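Ribosome inactivating type 1 protein (Iris hollandica, PDB 3MVG) belongs to the type 1 ribosome-inactivating proteins, plant proteins made of a single chain of mixed helix and sheet. Local coordinates at residues L155-L158 against V159-A163; V148-S151 against L152-I156; A167-Q170 against R171-N175. All coordinates share one frame; numbering follows the deposited sequence.

Contact 1 of 3, residues L155-L158 against V159-A163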
loop_
_atom_site.group_PDB
_atom_site.type_symbol
_atom_site.label_atom_id
_atom_site.label_comp_id
_atom_site.label_asym_id
_atom_site.label_seq_id
_atom_site.Cartn_x
_atom_site.Cartn_y
_atom_site.Cartn_z
ATOM N N LEU A 155 16.067 -9.535 5.537
ATOM C CA LEU A 155 14.978 -10.523 5.475
ATOM C C LEU A 155 13.898 -10.295 6.525
ATOM O O LEU A 155 12.718 -10.416 6.223
ATOM C CB LEU A 155 15.528 -11.944 5.560
ATOM C CG LEU A 155 16.429 -12.314 4.379
ATOM C CD1 LEU A 155 17.017 -13.701 4.553
ATOM C CD2 LEU A 155 15.728 -12.179 3.024
ATOM N N ILE A 156 14.300 -9.954 7.747
ATOM C CA ILE A 156 13.339 -9.637 8.793
ATOM C C ILE A 156 12.442 -8.477 8.364
ATOM O O ILE A 156 11.217 -8.536 8.517
ATOM C CB ILE A 156 14.035 -9.362 10.139
ATOM C CG1 ILE A 156 14.589 -10.675 10.707
ATOM C CG2 ILE A 156 13.067 -8.689 11.120
ATOM C CD1 ILE A 156 15.622 -10.508 11.813
ATOM N N GLN A 157 13.028 -7.435 7.802
ATOM C CA GLN A 157 12.219 -6.305 7.378
ATOM C C GLN A 157 11.294 -6.632 6.216
ATOM O O GLN A 157 10.162 -6.165 6.186
ATOM C CB GLN A 157 13.080 -5.094 7.073
ATOM C CG GLN A 157 13.721 -4.500 8.305
ATOM C CD GLN A 157 14.517 -3.278 7.971
ATOM O OE1 GLN A 157 14.061 -2.148 8.161
ATOM N NE2 GLN A 157 15.706 -3.488 7.430
ATOM N N LEU A 158 11.760 -7.443 5.270
ATOM C CA LEU A 158 10.978 -7.740 4.069
ATOM C C LEU A 158 10.006 -8.899 4.229
ATOM O O LEU A 158 9.187 -9.142 3.329
ATOM C CB LEU A 158 11.894 -7.940 2.856
ATOM C CG LEU A 158 12.697 -6.694 2.479
ATOM C CD1 LEU A 158 13.661 -7.020 1.354
ATOM C CD2 LEU A 158 11.769 -5.573 2.063
ATOM N N VAL A 159 10.071 -9.599 5.361
ATOM C CA VAL A 159 9.149 -10.690 5.653
ATOM C C VAL A 159 8.328 -10.365 6.905
ATOM O O VAL A 159 7.112 -10.214 6.812
ATOM C CB VAL A 159 9.895 -12.046 5.791
ATOM C CG1 VAL A 159 8.945 -13.135 6.222
ATOM C CG2 VAL A 159 10.570 -12.412 4.468
ATOM N N SER A 160 8.979 -10.236 8.063
ATOM C CA SER A 160 8.258 -9.984 9.322
ATOM C C SER A 160 7.651 -8.584 9.393
ATOM O O SER A 160 6.487 -8.424 9.761
ATOM C CB SER A 160 9.178 -10.194 10.518
ATOM O OG SER A 160 9.658 -11.525 10.580
ATOM N N GLU A 161 8.435 -7.561 9.069
ATOM C CA GLU A 161 7.945 -6.192 9.257
ATOM C C GLU A 161 6.866 -5.815 8.256
ATOM O O GLU A 161 5.922 -5.109 8.599
ATOM C CB GLU A 161 9.074 -5.161 9.245
ATOM C CG GLU A 161 10.156 -5.359 10.319
ATOM C CD GLU A 161 9.708 -5.095 11.747
ATOM O OE1 GLU A 161 8.509 -4.834 11.993
ATOM O OE2 GLU A 161 10.585 -5.147 12.629
ATOM N N THR A 162 7.015 -6.262 7.011
ATOM C CA THR A 162 5.974 -6.063 6.000
ATOM C C THR A 162 4.706 -6.879 6.312
ATOM O O THR A 162 3.597 -6.418 6.040
ATOM C CB THR A 162 6.497 -6.409 4.608
ATOM O OG1 THR A 162 7.069 -7.713 4.674
ATOM C CG2 THR A 162 7.554 -5.400 4.139
ATOM N N ALA A 163 4.864 -8.074 6.882
ATOM C CA ALA A 163 3.688 -8.825 7.342
ATOM C C ALA A 163 2.955 -8.025 8.435
ATOM O O ALA A 163 1.733 -7.960 8.447
ATOM C CB ALA A 163 4.089 -10.195 7.880
#
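L155 O accepts a weak, strongly bent bond from V159 N at 2.9 Å. The V159 side chain lies against the same oxygen, its CG2 3.4 Å from L155 O. I156 O is gripped twice: E161 N reaches it at 3.0 Å within the carbonyl plane and fairly straight (159°), whereas S160 N gives a strongly bent, weak bond at 2.8 Å. The I156 to E161 pairing, i to i+5, belongs to a wider pi-type turn at 159-161. The wide turn carries on at Q157, whose O takes T162 N at 3.3 Å with the donor tilted from the carbonyl plane. Q157 CG meets E161 CG at 4.2 Å; from there the extended glutamine runs to Q198, while the glutamate, bent at CG (chi2 -69°), sets its carboxylate almost perpendicular to the amide and reaches Y108. L158 O lies 2.9 Å from T162 OG1, a weak pairing whose proton is also within reach of V159 O. With chi1 at 52°, OG1 stands between the threonine's own N and carbonyl carbon, turned back to the preceding turn, where Y16 OH also bonds L158 O. The contact is buried close to the centre of the molecule: L155 and L158 pack on helix 126-138, I156 and Q157 on helix 108-115, and L158, E161 and T162 on helix 166-173.

Contact 2 of 3, residues V148-S151 against L152-I156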
loop_
_atom_site.group_PDB
_atom_site.type_symbol
_atom_site.label_atom_id
_atom_site.label_comp_id
_atom_site.label_asym_id
_atom_site.label_seq_id
_atom_site.Cartn_x
_atom_site.Cartn_y
_atom_site.Cartn_z
ATOM N N VAL A 148 25.794 -12.431 8.042
ATOM C CA VAL A 148 24.590 -13.130 8.490
ATOM C C VAL A 148 23.641 -12.124 9.134
ATOM O O VAL A 148 22.456 -12.059 8.795
ATOM C CB VAL A 148 24.916 -14.262 9.484
ATOM C CG1 VAL A 148 23.639 -14.941 9.992
ATOM C CG2 VAL A 148 25.806 -15.282 8.825
ATOM N N ALA A 149 24.157 -11.320 10.059
ATOM C CA ALA A 149 23.347 -10.287 10.685
ATOM C C ALA A 149 22.822 -9.288 9.657
ATOM O O ALA A 149 21.647 -8.910 9.701
ATOM C CB ALA A 149 24.136 -9.577 11.777
ATOM N N ARG A 150 23.677 -8.868 8.723
ATOM C CA ARG A 150 23.240 -7.926 7.696
ATOM C C ARG A 150 22.088 -8.512 6.871
ATOM O O ARG A 150 21.080 -7.845 6.610
ATOM C CB ARG A 150 24.393 -7.548 6.769
ATOM C CG ARG A 150 24.072 -6.340 5.910
ATOM C CD ARG A 150 24.964 -6.252 4.680
ATOM N NE ARG A 150 24.702 -5.022 3.931
ATOM C CZ ARG A 150 23.670 -4.845 3.101
ATOM N NH1 ARG A 150 22.782 -5.815 2.895
ATOM N NH2 ARG A 150 23.513 -3.682 2.488
ATOM N N SER A 151 22.235 -9.776 6.483
ATOM C CA SER A 151 21.222 -10.444 5.664
ATOM C C SER A 151 19.918 -10.638 6.418
ATOM O O SER A 151 18.838 -10.473 5.846
ATOM C CB SER A 151 21.750 -11.769 5.124
ATOM O OG SER A 151 22.883 -11.526 4.290
ATOM N N LEU A 152 20.011 -10.954 7.706
ATOM C CA LEU A 152 18.823 -11.071 8.543
ATOM C C LEU A 152 18.099 -9.741 8.722
ATOM O O LEU A 152 16.878 -9.707 8.749
ATOM C CB LEU A 152 19.162 -11.703 9.890
ATOM C CG LEU A 152 19.410 -13.210 9.851
ATOM C CD1 LEU A 152 20.013 -13.675 11.169
ATOM C CD2 LEU A 152 18.143 -14.001 9.525
ATOM N N ILE A 153 18.835 -8.641 8.793
ATOM C CA ILE A 153 18.204 -7.320 8.842
ATOM C C ILE A 153 17.315 -7.114 7.614
ATOM O O ILE A 153 16.183 -6.631 7.725
ATOM C CB ILE A 153 19.265 -6.199 8.951
ATOM C CG1 ILE A 153 19.877 -6.212 10.354
ATOM C CG2 ILE A 153 18.657 -4.835 8.653
ATOM C CD1 ILE A 153 21.125 -5.352 10.505
ATOM N N VAL A 154 17.836 -7.469 6.440
ATOM C CA VAL A 154 17.088 -7.349 5.187
ATOM C C VAL A 154 15.858 -8.265 5.208
ATOM O O VAL A 154 14.733 -7.826 4.951
ATOM C CB VAL A 154 17.986 -7.661 3.962
ATOM C CG1 VAL A 154 17.170 -7.710 2.672
ATOM C CG2 VAL A 154 19.098 -6.618 3.834
ATOM N N LEU A 155 16.067 -9.535 5.537
ATOM C CA LEU A 155 14.978 -10.523 5.475
ATOM C C LEU A 155 13.898 -10.295 6.525
ATOM O O LEU A 155 12.718 -10.416 6.223
ATOM C CB LEU A 155 15.528 -11.944 5.560
ATOM C CG LEU A 155 16.429 -12.314 4.379
ATOM C CD1 LEU A 155 17.017 -13.701 4.553
ATOM C CD2 LEU A 155 15.728 -12.179 3.024
ATOM N N ILE A 156 14.300 -9.954 7.747
ATOM C CA ILE A 156 13.339 -9.637 8.793
ATOM C C ILE A 156 12.442 -8.477 8.364
ATOM O O ILE A 156 11.217 -8.536 8.517
ATOM C CB ILE A 156 14.035 -9.362 10.139
ATOM C CG1 ILE A 156 14.589 -10.675 10.707
ATOM C CG2 ILE A 156 13.067 -8.689 11.120
ATOM C CD1 ILE A 156 15.622 -10.508 11.813
#
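Regular alpha-helical i to i+4 pairing joins V148-S151 to L152-I156, two successive turns near the start of the long helix 146-164, which runs through the middle of this ribosome-inactivating protein fold. V148 O receives L152 N at 2.9 Å, and the next three carbonyls do likewise: A149 O for I153 N, R150 O for V154 N and S151 O for L155 N. All four bonds are close to straight at the hydrogen (155° to 163°). V154 N to R150 O is the longest of the four, at 3.3 Å.

Around these bonds the side chains settle on the carbonyls one turn back. L152 sends CG to within 3.4 Å of V148 O. L152 CD1 meets V148 CG1 at 4.0 Å, the two side chains side by side and pointing the same way. I153 likewise lays its longer branch over a carbonyl: CG1 turns beside its own N, opposite the carbonyl carbon (chi1 -72°), and lies 3.3 Å from A149 O. L155 rests its CG near S151 O in like fashion. S151 itself turns its OG back to S147 O, and its side chain packs on A132 and T135 of helix 126-138. On another side A149 and I153 touch helix 108-115, and V148 reaches Y76 on strand 72-78. R150, partly exposed and stretched out from CG to NE, crosses V154 at a slant; both touch I122, and R150 NH1 ends 3.9 Å from V154 CG2.

Contact 3 of 3, residues A167-Q170 against R171-N175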
loop_
_atom_site.group_PDB
_atom_site.type_symbol
_atom_site.label_atom_id
_atom_site.label_comp_id
_atom_site.label_asym_id
_atom_site.label_seq_id
_atom_site.Cartn_x
_atom_site.Cartn_y
_atom_site.Cartn_z
ATOM N N ALA A 167 1.966 -0.584 5.578
ATOM C CA ALA A 167 2.655 0.644 5.170
ATOM C C ALA A 167 4.077 0.346 4.711
ATOM O O ALA A 167 4.592 1.013 3.808
ATOM C CB ALA A 167 2.667 1.663 6.287
ATOM N N ILE A 168 4.710 -0.648 5.323
ATOM C CA ILE A 168 6.056 -1.054 4.901
ATOM C C ILE A 168 5.983 -1.879 3.610
ATOM O O ILE A 168 6.775 -1.658 2.687
ATOM C CB ILE A 168 6.836 -1.775 6.027
ATOM C CG1 ILE A 168 6.824 -0.917 7.301
ATOM C CG2 ILE A 168 8.274 -2.081 5.566
ATOM C CD1 ILE A 168 7.486 -1.564 8.506
ATOM N N GLU A 169 5.034 -2.811 3.532
ATOM C CA GLU A 169 4.754 -3.520 2.285
ATOM C C GLU A 169 4.620 -2.548 1.110
ATOM O O GLU A 169 5.186 -2.774 0.037
ATOM C CB GLU A 169 3.475 -4.339 2.426
ATOM C CG GLU A 169 3.071 -5.022 1.142
ATOM C CD GLU A 169 1.778 -5.789 1.260
ATOM O OE1 GLU A 169 1.401 -6.466 0.285
ATOM O OE2 GLU A 169 1.136 -5.739 2.331
ATOM N N GLN A 170 3.870 -1.469 1.314
ATOM C CA GLN A 170 3.632 -0.457 0.281
ATOM C C GLN A 170 4.925 0.120 -0.298
ATOM O O GLN A 170 5.038 0.313 -1.523
ATOM C CB GLN A 170 2.777 0.671 0.863
ATOM C CG GLN A 170 2.636 1.866 -0.032
ATOM C CD GLN A 170 1.466 1.745 -0.951
ATOM O OE1 GLN A 170 1.386 0.838 -1.780
ATOM N NE2 GLN A 170 0.532 2.650 -0.800
ATOM N N ARG A 171 5.885 0.405 0.582
ATOM C CA ARG A 171 7.190 0.919 0.170
ATOM C C ARG A 171 7.838 -0.053 -0.811
ATOM O O ARG A 171 8.390 0.360 -1.835
ATOM C CB ARG A 171 8.110 1.123 1.379
ATOM C CG ARG A 171 7.535 1.965 2.510
ATOM C CD ARG A 171 6.921 3.245 1.986
ATOM N NE ARG A 171 6.874 4.299 3.000
ATOM C CZ ARG A 171 5.823 4.555 3.771
ATOM N NH1 ARG A 171 4.722 3.823 3.666
ATOM N NH2 ARG A 171 5.877 5.544 4.654
ATOM N N VAL A 172 7.760 -1.344 -0.490
ATOM C CA VAL A 172 8.337 -2.395 -1.323
ATOM C C VAL A 172 7.612 -2.478 -2.664
ATOM O O VAL A 172 8.243 -2.447 -3.724
ATOM C CB VAL A 172 8.320 -3.769 -0.599
ATOM C CG1 VAL A 172 8.964 -4.841 -1.463
ATOM C CG2 VAL A 172 9.049 -3.675 0.728
ATOM N N THR A 173 6.288 -2.562 -2.650
ATOM C CA THR A 173 5.578 -2.719 -3.920
ATOM C C THR A 173 5.676 -1.471 -4.797
ATOM O O THR A 173 5.686 -1.597 -6.020
ATOM C CB THR A 173 4.126 -3.178 -3.735
ATOM O OG1 THR A 173 3.434 -2.218 -2.950
ATOM C CG2 THR A 173 4.075 -4.532 -3.028
ATOM N N ASN A 174 5.817 -0.292 -4.198
ATOM C CA ASN A 174 6.043 0.934 -4.980
ATOM C C ASN A 174 7.362 0.920 -5.754
ATOM O O ASN A 174 7.596 1.753 -6.634
ATOM C CB ASN A 174 6.055 2.150 -4.066
ATOM C CG ASN A 174 4.676 2.518 -3.531
ATOM O OD1 ASN A 174 3.658 1.973 -3.946
ATOM N ND2 ASN A 174 4.655 3.438 -2.577
ATOM N N ASN A 175 8.236 -0.011 -5.398
ATOM C CA ASN A 175 9.537 -0.118 -6.032
ATOM C C ASN A 175 9.717 -1.372 -6.868
ATOM O O ASN A 175 10.817 -1.640 -7.346
ATOM C CB ASN A 175 10.620 0.063 -4.978
ATOM C CG ASN A 175 10.781 1.504 -4.607
ATOM O OD1 ASN A 175 11.146 2.322 -5.456
ATOM N ND2 ASN A 175 10.462 1.856 -3.363
#
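R171 leaves the helix with CB 3.4 Å from I168 O and, in the conformer described, one of two modelled, doubles back along the preceding turn. Its CG passes A167 O at 3.4 Å, the bend at chi2 (-48°) keeps CD near that oxygen, and NE and CZ stay beside it, CZ 3.7 Å from A167 O. NH1 reaches A167 O at 2.8 Å in a weak bond, only 117° at the hydrogen, and the guanidinium meets the carbonyl obliquely; A167 CB lies 4.0 Å from NH1. In this conformer NH2 bonds a glycerol.

Q170 O takes N174 N at 2.9 Å, while T173 OG1 makes a longer, weak approach whose proton has another acceptor in reach. The bent Q170 side chain brings CG to 3.6 Å from N174 ND2, with the two amide planes 33° apart. E169 O receives T173 N, and the E169 carboxylate makes a salt bridge to R24. N175 ND2 returns to R171 O at 3.0 Å.

Q170 NE2, N174 ND2 and N175 ND2 bond R166 O, T240 O and T240 OG1 of the second subunit, respectively. Backbone pairing here is that of the last turns of helix 166-173 and the turn that follows, at the subunit interface.

How the contacts relate
From the N terminus, contact 2 comes first, joining adjacent turns near the start of helix 146-164. Contact 1 takes over on the same helix, sharing L155 and I156, with its centre about 10 Å from that of contact 2. In all three the segments are consecutive, so none closes a loop; contacts 2 and 1 overlap in sequence, and contact 3 follows. It lies on helix 166-173, beyond a short turn, and packs back on contact 1: L158 CD2 meets V172 CG2 at 3.6 Å, and T162 CG2 meets I168 CG2 at 3.7 Å. Contacts 2 and 3 do not touch. Together they lead from the surroundings of strand 72-78 through the buried centre to the second subunit.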